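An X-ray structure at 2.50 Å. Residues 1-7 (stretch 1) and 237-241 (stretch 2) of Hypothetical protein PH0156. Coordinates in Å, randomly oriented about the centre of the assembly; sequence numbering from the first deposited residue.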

ATOM      1  N   MET A   1      15.586  29.033  -2.180  1.00 29.11           N
ATOM      2  CA  MET A   1      15.821  27.713  -1.541  1.00 27.51           C
ATOM      3  C   MET A   1      16.697  26.815  -2.452  1.00 28.36           C
ATOM      4  O   MET A   1      16.609  26.892  -3.683  1.00 27.69           O
ATOM      5  CB  MET A   1      14.453  27.066  -1.284  1.00 27.15           C
ATOM      6  CG  MET A   1      14.329  26.216  -0.033  1.00 27.34           C
ATOM      7  SD  MET A   1      14.198  27.072   1.550  1.00 21.39           S
ATOM      8  CE  MET A   1      14.041  25.628   2.531  1.00 22.80           C
ATOM      9  N   ARG A   2      17.571  26.001  -1.858  1.00 28.07           N
ATOM     10  CA  ARG A   2      18.397  25.080  -2.643  1.00 26.97           C
ATOM     11  C   ARG A   2      17.522  23.859  -2.873  1.00 27.34           C
ATOM     12  O   ARG A   2      16.883  23.359  -1.943  1.00 27.15           O
ATOM     13  CB  ARG A   2      19.641  24.640  -1.876  1.00 29.80           C
ATOM     14  CG  ARG A   2      20.725  25.676  -1.790  1.00 31.50           C
ATOM     15  CD  ARG A   2      21.154  25.891  -0.356  1.00 34.26           C
ATOM     16  NE  ARG A   2      21.661  24.685   0.305  1.00 37.21           N
ATOM     17  CZ  ARG A   2      22.591  23.884  -0.200  1.00 36.20           C
ATOM     18  NH1 ARG A   2      23.109  24.143  -1.384  1.00 41.64           N
ATOM     19  NH2 ARG A   2      23.045  22.857   0.497  1.00 35.24           N
ATOM     20  N   ILE A   3      17.490  23.380  -4.107  1.00 26.35           N
ATOM     21  CA  ILE A   3      16.666  22.232  -4.435  1.00 27.37           C
ATOM     22  C   ILE A   3      17.489  21.049  -4.897  1.00 28.11           C
ATOM     23  O   ILE A   3      18.370  21.192  -5.742  1.00 28.76           O
ATOM     24  CB  ILE A   3      15.672  22.546  -5.564  1.00 29.10           C
ATOM     25  CG1 ILE A   3      14.843  23.782  -5.236  1.00 28.71           C
ATOM     26  CG2 ILE A   3      14.736  21.366  -5.754  1.00 29.48           C
ATOM     27  CD1 ILE A   3      13.985  24.203  -6.386  1.00 29.22           C
ATOM     28  N   LYS A   4      17.183  19.883  -4.337  1.00 26.73           N
ATOM     29  CA  LYS A   4      17.843  18.637  -4.692  1.00 25.79           C
ATOM     30  C   LYS A   4      16.742  17.645  -5.057  1.00 27.05           C
ATOM     31  O   LYS A   4      15.738  17.535  -4.352  1.00 27.14           O
ATOM     32  CB  LYS A   4      18.646  18.099  -3.511  1.00 27.16           C
ATOM     33  CG  LYS A   4      19.683  19.064  -2.976  1.00 26.32           C
ATOM     34  CD  LYS A   4      20.602  18.370  -2.000  1.00 25.54           C
ATOM     35  CE  LYS A   4      21.621  19.342  -1.413  1.00 23.97           C
ATOM     36  NZ  LYS A   4      22.565  18.604  -0.526  1.00 21.21           N
ATOM     37  N   LEU A   5      16.932  16.935  -6.166  1.00 26.42           N
ATOM     38  CA  LEU A   5      15.961  15.957  -6.635  1.00 25.22           C
ATOM     39  C   LEU A   5      16.396  14.524  -6.310  1.00 25.52           C
ATOM     40  O   LEU A   5      17.525  14.116  -6.600  1.00 24.43           O
ATOM     41  CB  LEU A   5      15.765  16.112  -8.150  1.00 27.14           C
ATOM     42  CG  LEU A   5      14.775  15.179  -8.857  1.00 29.22           C
ATOM     43  CD1 LEU A   5      13.381  15.371  -8.255  1.00 27.66           C
ATOM     44  CD2 LEU A   5      14.753  15.479 -10.359  1.00 25.41           C
ATOM     45  N   ILE A   6      15.488  13.773  -5.693  1.00 25.18           N
ATOM     46  CA  ILE A   6      15.738  12.383  -5.338  1.00 24.30           C
ATOM     47  C   ILE A   6      14.745  11.495  -6.086  1.00 24.37           C
ATOM     48  O   ILE A   6      13.531  11.603  -5.903  1.00 22.03           O
ATOM     49  CB  ILE A   6      15.588  12.144  -3.822  1.00 23.90           C
ATOM     50  CG1 ILE A   6      16.513  13.098  -3.054  1.00 23.82           C
ATOM     51  CG2 ILE A   6      15.920  10.684  -3.502  1.00 25.60           C
ATOM     52  CD1 ILE A   6      16.569  12.870  -1.544  1.00 20.43           C
ATOM     53  N   ILE A   7      15.275  10.626  -6.941  1.00 25.79           N
ATOM     54  CA  ILE A   7      14.456   9.724  -7.740  1.00 24.81           C
ATOM     55  C   ILE A   7      14.605   8.279  -7.287  1.00 25.35           C
ATOM     56  O   ILE A   7      15.700   7.721  -7.315  1.00 25.51           O
ATOM     57  CB  ILE A   7      14.841   9.794  -9.231  1.00 23.21           C
ATOM     58  CG1 ILE A   7      14.833  11.254  -9.709  1.00 23.54           C
ATOM     59  CG2 ILE A   7      13.861   8.942 -10.048  1.00 23.55           C
ATOM     60  CD1 ILE A   7      15.360  11.453 -11.126  1.00 21.35           C
ATOM     61  N   GLU A 237      24.424  11.882   4.094  1.00 28.68           N
ATOM     62  CA  GLU A 237      25.128  13.093   4.493  1.00 31.77           C
ATOM     63  C   GLU A 237      25.365  14.033   3.315  1.00 30.77           C
ATOM     64  O   GLU A 237      25.587  15.222   3.507  1.00 29.10           O
ATOM     65  CB  GLU A 237      26.444  12.730   5.194  1.00 33.35           C
ATOM     66  CG  GLU A 237      26.233  11.821   6.403  1.00 36.46           C
ATOM     67  CD  GLU A 237      27.509  11.534   7.171  1.00 40.00           C
ATOM     68  OE1 GLU A 237      28.574  11.382   6.532  1.00 41.23           O
ATOM     69  OE2 GLU A 237      27.444  11.442   8.416  1.00 41.23           O
ATOM     70  N   ARG A 238      25.291  13.495   2.102  1.00 29.81           N
ATOM     71  CA  ARG A 238      25.471  14.293   0.897  1.00 30.03           C
ATOM     72  C   ARG A 238      24.149  14.993   0.575  1.00 29.23           C
ATOM     73  O   ARG A 238      24.116  16.200   0.301  1.00 27.06           O
ATOM     74  CB  ARG A 238      25.883  13.396  -0.270  1.00 32.24           C
ATOM     75  CG  ARG A 238      26.928  14.011  -1.174  1.00 38.57           C
ATOM     76  CD  ARG A 238      28.140  14.408  -0.354  1.00 45.52           C
ATOM     77  NE  ARG A 238      29.191  15.030  -1.152  1.00 51.89           N
ATOM     78  CZ  ARG A 238      30.003  14.371  -1.971  1.00 54.11           C
ATOM     79  NH1 ARG A 238      30.928  15.035  -2.649  1.00 56.55           N
ATOM     80  NH2 ARG A 238      29.894  13.052  -2.107  1.00 53.21           N
ATOM     81  N   MET A 239      23.067  14.213   0.611  1.00 27.48           N
ATOM     82  CA  MET A 239      21.720  14.706   0.355  1.00 26.24           C
ATOM     83  C   MET A 239      21.479  15.909   1.261  1.00 27.89           C
ATOM     84  O   MET A 239      21.024  16.962   0.815  1.00 27.36           O
ATOM     85  CB  MET A 239      20.683  13.608   0.656  1.00 24.21           C
ATOM     86  CG  MET A 239      20.755  12.346  -0.223  1.00 19.17           C
ATOM     87  SD  MET A 239      19.511  11.102   0.260  1.00 14.41           S
ATOM     88  CE  MET A 239      19.178  10.301  -1.335  1.00 19.18           C
ATOM     89  N   VAL A 240      21.799  15.752   2.538  1.00 29.74           N
ATOM     90  CA  VAL A 240      21.622  16.831   3.490  1.00 33.16           C
ATOM     91  C   VAL A 240      22.928  17.610   3.571  1.00 35.04           C
ATOM     92  O   VAL A 240      23.964  17.139   3.111  1.00 37.82           O
ATOM     93  CB  VAL A 240      21.250  16.283   4.868  1.00 33.96           C
ATOM     94  CG1 VAL A 240      20.995  17.422   5.819  1.00 41.30           C
ATOM     95  CG2 VAL A 240      20.009  15.420   4.750  1.00 33.53           C
ATOM     96  N   GLY A 241      22.906  18.805   4.139  1.00 34.84           N
ATOM     97  CA  GLY A 241      24.152  19.549   4.202  1.00 37.34           C
ATOM     98  C   GLY A 241      24.802  19.811   2.845  1.00 35.91           C
ATOM     99  O   GLY A 241      24.162  19.572   1.798  1.00 35.08           O
ATOM    100  OXT GLY A 241      25.958  20.279   2.816  1.00 36.68           O
TER

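The strongest interactions in this contact converge on a single atom, the ammonium nitrogen of K4. Its side chain leaves the strand with CB directed toward the C-terminal segment and runs out almost fully extended: chi1 is m (-57°), and chi2, chi3 and chi4 are all t. A lysine in this form carries its charge about as far from its own backbone as the side chain permits, and here that length spans the gap between a strand and the end of a helix, where the CA atoms of K4 and M239 lie 7.5 Å apart. At the far side, K4 NZ donates a short hydrogen bond to M239 O, 2.6 Å away, and a second to G241 O, at 3.0 Å. The carbonyl R238 O also lies 3.0 Å from K4 NZ.

Carbonyls in the last turn of a helix lack the amide donors that a further turn would supply, and V240 is the first residue here to leave helical phi/psi. A primary ammonium has several protons to offer in different directions and can therefore serve more than one such acceptor. G241 O differs from M239 O in belonging to the chain's terminal carboxylate, so its bond to lysine joins opposite charges. K4 is buried, which makes these partners all the more valuable to its charged end. G241 reaches this arrangement with a phi of 58°, a value that by itself favours glycine.

Two residues before K4 on the same face of the strand, R2 also directs its CB toward the C-terminal segment. Its guanidinium approaches the carboxylate edge-on, with R2 NH2 3.7 Å from G241 O. At 4.5 Å, R2 NH2 and G241 OXT are opposite charges near each other but beyond a salt bridge, and a long, flexible arginine suits such a loose approach.

Two residues beyond K4, the character of the contact changes from polar to apolar. I6 directs its CB toward the C-terminal segment, with chi1 m and chi2 t, and I6 CD1 lies 3.7 Å from M239 CE. M239 leaves its backbone sideways, yet its unbranched side chain carries the terminal methyl nearer to the strand. M239 thus contributes twice, its carbonyl accepting from K4 while its methyl packs against I6. The alternation of a strand explains the pattern: R2, K4 and I6 face the C-terminal segment, whereas I3 and L5 make no contact with it.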